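Local coordinates for arylesterase (Sulfolobus solfataricus, PDB 5L2P), which hydrolyses aromatic esters, p-nitrophenyl esters of fatty acids and organophosphates such as paraoxon, as a serine esterase of the GDXG lipolytic family, at residues L77-H82 and V134-N139; R99-S104 and A299-I304. All coordinates share one frame; numbering follows the deposited sequence.

Contact 1: residues L77-H82 and V134-N139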
loop_
_atom_site.group_PDB
_atom_site.type_symbol
_atom_site.label_atom_id
_atom_site.label_comp_id
_atom_site.label_asym_id
_atom_site.label_seq_id
_atom_site.Cartn_x
_atom_site.Cartn_y
_atom_site.Cartn_z
ATOM N N LEU A 77 13.810 5.983 34.571
ATOM C CA LEU A 77 15.063 5.597 33.961
ATOM C C LEU A 77 14.829 5.030 32.582
ATOM O O LEU A 77 13.953 4.215 32.393
ATOM C CB LEU A 77 15.769 4.558 34.828
ATOM C CG LEU A 77 17.012 3.882 34.225
ATOM C CD1 LEU A 77 18.149 4.869 34.138
ATOM C CD2 LEU A 77 17.400 2.613 34.975
ATOM N N VAL A 78 15.643 5.463 31.618
ATOM C CA VAL A 78 15.576 4.977 30.257
ATOM C C VAL A 78 16.880 4.316 29.865
ATOM O O VAL A 78 17.915 4.963 29.859
ATOM C CB VAL A 78 15.276 6.114 29.284
ATOM C CG1 VAL A 78 15.286 5.618 27.832
ATOM C CG2 VAL A 78 13.930 6.776 29.628
ATOM N N MET A 79 16.828 3.014 29.571
ATOM C CA MET A 79 17.984 2.289 29.068
ATOM C C MET A 79 18.037 2.468 27.564
ATOM O O MET A 79 17.056 2.175 26.863
ATOM C CB MET A 79 17.885 0.818 29.368
ATOM C CG MET A 79 17.769 0.468 30.833
ATOM S SD MET A 79 19.207 0.906 31.784
ATOM C CE MET A 79 20.507 0.016 30.968
ATOM N N HIS A 80 19.191 2.918 27.070
ATOM C CA HIS A 80 19.329 3.225 25.662
ATOM C C HIS A 80 20.337 2.274 25.014
ATOM O O HIS A 80 21.491 2.234 25.403
ATOM C CB HIS A 80 19.776 4.676 25.502
ATOM C CG HIS A 80 19.975 5.100 24.071
ATOM N ND1 HIS A 80 20.677 6.235 23.724
ATOM C CD2 HIS A 80 19.575 4.538 22.902
ATOM C CE1 HIS A 80 20.697 6.364 22.411
ATOM N NE2 HIS A 80 20.029 5.350 21.887
ATOM N N PHE A 81 19.878 1.511 24.028
ATOM C CA PHE A 81 20.726 0.630 23.267
ATOM C C PHE A 81 20.883 1.206 21.865
ATOM O O PHE A 81 19.866 1.420 21.170
ATOM C CB PHE A 81 20.096 -0.751 23.199
ATOM C CG PHE A 81 19.579 -1.276 24.524
ATOM C CD1 PHE A 81 20.325 -1.158 25.665
ATOM C CD2 PHE A 81 18.372 -1.918 24.593
ATOM C CE1 PHE A 81 19.883 -1.671 26.869
ATOM C CE2 PHE A 81 17.903 -2.453 25.800
ATOM C CZ PHE A 81 18.663 -2.303 26.950
ATOM N N HIS A 82 22.128 1.489 21.448
ATOM C CA HIS A 82 22.375 2.058 20.116
ATOM C C HIS A 82 22.139 1.057 19.001
ATOM O O HIS A 82 22.114 -0.137 19.237
ATOM C CB HIS A 82 23.822 2.598 20.012
ATOM C CG HIS A 82 24.870 1.526 20.059
ATOM N ND1 HIS A 82 25.276 0.844 18.940
ATOM C CD2 HIS A 82 25.575 1.003 21.095
ATOM C CE1 HIS A 82 26.196 -0.050 19.278
ATOM N NE2 HIS A 82 26.398 0.031 20.574
ATOM N N VAL A 134 19.333 -5.272 34.526
ATOM C CA VAL A 134 19.389 -5.877 35.853
ATOM C C VAL A 134 20.329 -5.094 36.776
ATOM O O VAL A 134 19.996 -4.848 37.919
ATOM C CB VAL A 134 19.857 -7.348 35.763
ATOM C CG1 VAL A 134 20.138 -7.948 37.132
ATOM C CG2 VAL A 134 18.836 -8.165 35.005
ATOM N N TRP A 135 21.485 -4.670 36.261
ATOM C CA TRP A 135 22.427 -3.815 37.041
ATOM C C TRP A 135 21.779 -2.516 37.474
ATOM O O TRP A 135 21.902 -2.132 38.609
ATOM C CB TRP A 135 23.698 -3.530 36.228
ATOM C CG TRP A 135 24.646 -2.639 36.891
ATOM C CD1 TRP A 135 25.646 -3.016 37.705
ATOM C CD2 TRP A 135 24.678 -1.202 36.841
ATOM N NE1 TRP A 135 26.302 -1.912 38.186
ATOM C CE2 TRP A 135 25.738 -0.787 37.662
ATOM C CE3 TRP A 135 23.909 -0.236 36.205
ATOM C CZ2 TRP A 135 26.063 0.553 37.862
ATOM C CZ3 TRP A 135 24.205 1.113 36.435
ATOM C CH2 TRP A 135 25.288 1.493 37.244
ATOM N N ALA A 136 21.090 -1.841 36.567
ATOM C CA ALA A 136 20.403 -0.575 36.885
ATOM C C ALA A 136 19.340 -0.753 37.963
ATOM O O ALA A 136 19.187 0.104 38.856
ATOM C CB ALA A 136 19.756 -0.007 35.634
ATOM N N ARG A 137 18.586 -1.853 37.873
ATOM C CA ARG A 137 17.553 -2.141 38.876
ATOM C C ARG A 137 18.182 -2.430 40.232
ATOM O O ARG A 137 17.708 -1.938 41.245
ATOM C CB ARG A 137 16.681 -3.325 38.445
ATOM C CG ARG A 137 15.490 -3.532 39.318
ATOM C CD ARG A 137 14.874 -4.879 39.048
ATOM N NE ARG A 137 15.745 -5.950 39.512
ATOM C CZ ARG A 137 15.411 -7.234 39.457
ATOM N NH1 ARG A 137 14.226 -7.588 38.948
ATOM N NH2 ARG A 137 16.259 -8.164 39.905
ATOM N N ASP A 138 19.247 -3.233 40.243
ATOM C CA ASP A 138 20.023 -3.503 41.458
ATOM C C ASP A 138 20.661 -2.261 42.084
ATOM O O ASP A 138 20.823 -2.216 43.286
ATOM C CB ASP A 138 21.123 -4.529 41.180
ATOM C CG ASP A 138 20.571 -5.923 40.918
ATOM O OD1 ASP A 138 19.361 -6.136 41.157
ATOM O OD2 ASP A 138 21.342 -6.811 40.473
ATOM N N ASN A 139 21.025 -1.271 41.278
ATOM C CA ASN A 139 21.568 0.007 41.775
ATOM C C ASN A 139 20.575 1.176 41.771
ATOM O O ASN A 139 20.988 2.324 41.688
ATOM C CB ASN A 139 22.792 0.410 40.945
ATOM C CG ASN A 139 23.910 -0.588 41.043
ATOM O OD1 ASN A 139 23.695 -1.784 41.029
ATOM N ND2 ASN A 139 25.105 -0.097 41.167
#
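Leu77 and Met79 meet the methyl of Ala136 in a small, buried apolar contact where the last turn of helix 124-138 lies against strand 77-81 of the central sheet. About 86 Å² is buried between the segments, and no hydrogen bond joins them. Leu77 CD2 comes closest, 3.6 Å from Ala136 CB, while Met79 SD lies 4.0 Å from the same CB, so one methyl is shared by two residues of the same strand face. On Leu77 it is the branch CD2 that does the touching. Met79 is bent at both chi2 and chi3, so that it offers its sulfur rather than an extended chain end to the helix. Leu77 CA and Ala136 CA, the nearest pair of CA atoms across the segments, are 8.7 Å apart. Asn139 N still bonds to Trp135 O, although Asn139 itself has left the helical conformation. Further back along the helix, Ala132 and Ile133 also touch Met79, and Cys129 and Ile133 touch Phe81. Strands 108-112 and 150-155 flank strand 77-81 in parallel, adding Ile110, Val112, Ile150 and Thr152 to the surroundings of Leu77 and Met79.

Contact 2: residues R99-S104 and A299-I304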
loop_
_atom_site.group_PDB
_atom_site.type_symbol
_atom_site.label_atom_id
_atom_site.label_comp_id
_atom_site.label_asym_id
_atom_site.label_seq_id
_atom_site.Cartn_x
_atom_site.Cartn_y
_atom_site.Cartn_z
ATOM N N ARG A 99 21.209 12.590 24.862
ATOM C CA ARG A 99 21.127 13.920 25.476
ATOM C C ARG A 99 19.752 14.548 25.285
ATOM O O ARG A 99 19.168 15.052 26.234
ATOM C CB ARG A 99 22.176 14.881 24.887
ATOM C CG ARG A 99 23.571 14.556 25.292
ATOM C CD ARG A 99 24.611 15.065 24.278
ATOM N NE ARG A 99 25.938 15.008 24.844
ATOM C CZ ARG A 99 26.399 15.875 25.735
ATOM N NH1 ARG A 99 25.674 16.887 26.134
ATOM N NH2 ARG A 99 27.626 15.754 26.218
ATOM N N ILE A 100 19.258 14.550 24.047
ATOM C CA ILE A 100 17.920 15.069 23.764
ATOM C C ILE A 100 16.860 14.248 24.507
ATOM O O ILE A 100 15.880 14.804 25.022
ATOM C CB ILE A 100 17.608 15.058 22.274
ATOM C CG1 ILE A 100 18.548 16.003 21.522
ATOM C CG2 ILE A 100 16.173 15.502 22.009
ATOM C CD1 ILE A 100 18.601 15.726 20.026
ATOM N N LEU A 101 17.057 12.932 24.585
ATOM C CA LEU A 101 16.071 12.058 25.204
ATOM C C LEU A 101 15.964 12.312 26.695
ATOM O O LEU A 101 14.846 12.403 27.258
ATOM C CB LEU A 101 16.394 10.585 24.924
ATOM C CG LEU A 101 15.375 9.547 25.452
ATOM C CD1 LEU A 101 13.999 9.659 24.811
ATOM C CD2 LEU A 101 15.977 8.183 25.224
ATOM N N SER A 102 17.124 12.430 27.315
ATOM C CA SER A 102 17.237 12.742 28.740
ATOM C C SER A 102 16.548 14.063 29.099
ATOM O O SER A 102 15.827 14.146 30.074
ATOM C CB SER A 102 18.729 12.798 29.137
ATOM O OG SER A 102 18.901 13.022 30.534
ATOM N N ASN A 103 16.795 15.097 28.307
ATOM C CA ASN A 103 16.230 16.416 28.572
ATOM C C ASN A 103 14.731 16.445 28.367
ATOM O O ASN A 103 14.028 17.107 29.100
ATOM C CB ASN A 103 16.900 17.466 27.688
ATOM C CG ASN A 103 18.344 17.758 28.107
ATOM O OD1 ASN A 103 18.725 17.532 29.246
ATOM N ND2 ASN A 103 19.144 18.273 27.181
ATOM N N SER A 104 14.249 15.711 27.360
ATOM C CA SER A 104 12.822 15.647 27.042
ATOM C C SER A 104 12.079 14.840 28.096
ATOM O O SER A 104 11.010 15.231 28.543
ATOM C CB SER A 104 12.608 14.970 25.710
ATOM O OG SER A 104 13.176 15.715 24.668
ATOM N N ALA A 299 8.312 13.180 25.659
ATOM C CA ALA A 299 7.064 13.686 26.215
ATOM C C ALA A 299 6.120 12.547 26.675
ATOM O O ALA A 299 5.476 12.652 27.711
ATOM C CB ALA A 299 6.346 14.564 25.200
ATOM N N LEU A 300 6.053 11.477 25.896
ATOM C CA LEU A 300 5.242 10.318 26.239
ATOM C C LEU A 300 5.802 9.526 27.386
ATOM O O LEU A 300 5.059 9.111 28.261
ATOM C CB LEU A 300 5.071 9.398 25.025
ATOM C CG LEU A 300 4.247 10.006 23.881
ATOM C CD1 LEU A 300 4.281 9.059 22.685
ATOM C CD2 LEU A 300 2.820 10.289 24.327
ATOM N N LEU A 301 7.114 9.312 27.395
ATOM C CA LEU A 301 7.779 8.659 28.547
ATOM C C LEU A 301 7.646 9.451 29.832
ATOM O O LEU A 301 7.357 8.896 30.901
ATOM C CB LEU A 301 9.243 8.421 28.266
ATOM C CG LEU A 301 9.532 7.342 27.211
ATOM C CD1 LEU A 301 11.013 7.333 26.912
ATOM C CD2 LEU A 301 9.087 5.945 27.676
ATOM N N LYS A 302 7.859 10.750 29.720
ATOM C CA LYS A 302 7.684 11.664 30.865
ATOM C C LYS A 302 6.270 11.525 31.432
ATOM O O LYS A 302 6.065 11.493 32.621
ATOM C CB LYS A 302 7.926 13.087 30.400
ATOM C CG LYS A 302 7.692 14.147 31.446
ATOM C CD LYS A 302 7.849 15.504 30.798
ATOM C CE LYS A 302 7.404 16.623 31.701
ATOM N NZ LYS A 302 7.592 17.930 31.017
ATOM N N ASP A 303 5.300 11.407 30.548
ATOM C CA ASP A 303 3.914 11.213 30.934
ATOM C C ASP A 303 3.649 9.867 31.585
ATOM O O ASP A 303 2.856 9.772 32.499
ATOM C CB ASP A 303 3.023 11.360 29.705
ATOM C CG ASP A 303 1.679 11.711 30.045
ATOM O OD1 ASP A 303 0.988 10.786 30.481
ATOM O OD2 ASP A 303 1.338 12.895 29.888
ATOM N N ILE A 304 4.308 8.825 31.121
ATOM C CA ILE A 304 4.235 7.532 31.808
ATOM C C ILE A 304 4.942 7.561 33.170
ATOM O O ILE A 304 4.511 6.907 34.088
ATOM C CB ILE A 304 4.862 6.432 30.929
ATOM C CG1 ILE A 304 3.988 6.164 29.709
ATOM C CG2 ILE A 304 5.065 5.139 31.710
ATOM C CD1 ILE A 304 4.701 5.445 28.589
#
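Helices 95-105 and 287-305 run in broadly the same direction through residues 99-104 and 299-304, their local axes 9.5 Å apart at closest approach and crossing at -41°, with Ser104 and Ala299 the nearest pair of CA atoms at 6.1 Å. The contact has a leucine pair on one side and, on the other, the aliphatic chain of Lys302 passing the carbonyl of Ser104. In the pair, Leu101 CD1 and Leu301 CD1 meet methyl to methyl at 4.3 Å, a loose approach; both side chains also rest on Val78 of strand 77-81, and strand 150-155 lies beneath them with Phe153 and Ala151. Lys302 has CG anti to the backbone N (chi1 176°) and stays extended beyond it, which carries CD to 3.9 Å from Ser104 O and sends the ammonium group onward to a salt bridge with Glu106. Lys302 thus gives its aliphatic part to this contact and its charge to a residue just past helix 95-105.

Ser104 turns its hydroxyl back into its own helix: Ser104 OG donates to Ile100 O at 2.9 Å, with a C=O...donor angle of 147°. The same carbonyl oxygen accepts Ser104 N, which arrives from the opposite face of the carbonyl plane, so two donors grip Ile100 O. The outer side of helix 287-305 faces a second subunit, where Ala299 packs on Ala299 of that subunit and Asp303 forms a salt bridge with its Arg291. The helix that follows strand 77-81 and the C-terminal helix thus share one face of the sheet, while helix 124-138 lies on the other, the arrangement expected of the alpha/beta hydrolase fold.

Overall arrangement
Contacts 1 and 2 lie on opposite faces of the central sheet, their centres about 15 Å apart, and strand 77-81 stands between them. Val78, whose neighbours Leu77 and Met79 serve contact 1, turns to the other face: its CG1 lies 3.7 Å from Leu101 CD2 and its CG2 4.0 Å from Leu301 CD1, so it packs directly onto contact 2. Along the chain the order is 77-82, 99-104, 134-139, 299-304, and the two contacts interleave. Together they join the C-terminal helix and two earlier helices to the same strand, giving the alpha/beta/alpha layering of the hydrolase fold. Both lie away from the probable catalytic residues, although strand 77-81 leads into the probable oxyanion-hole motif beginning at His82.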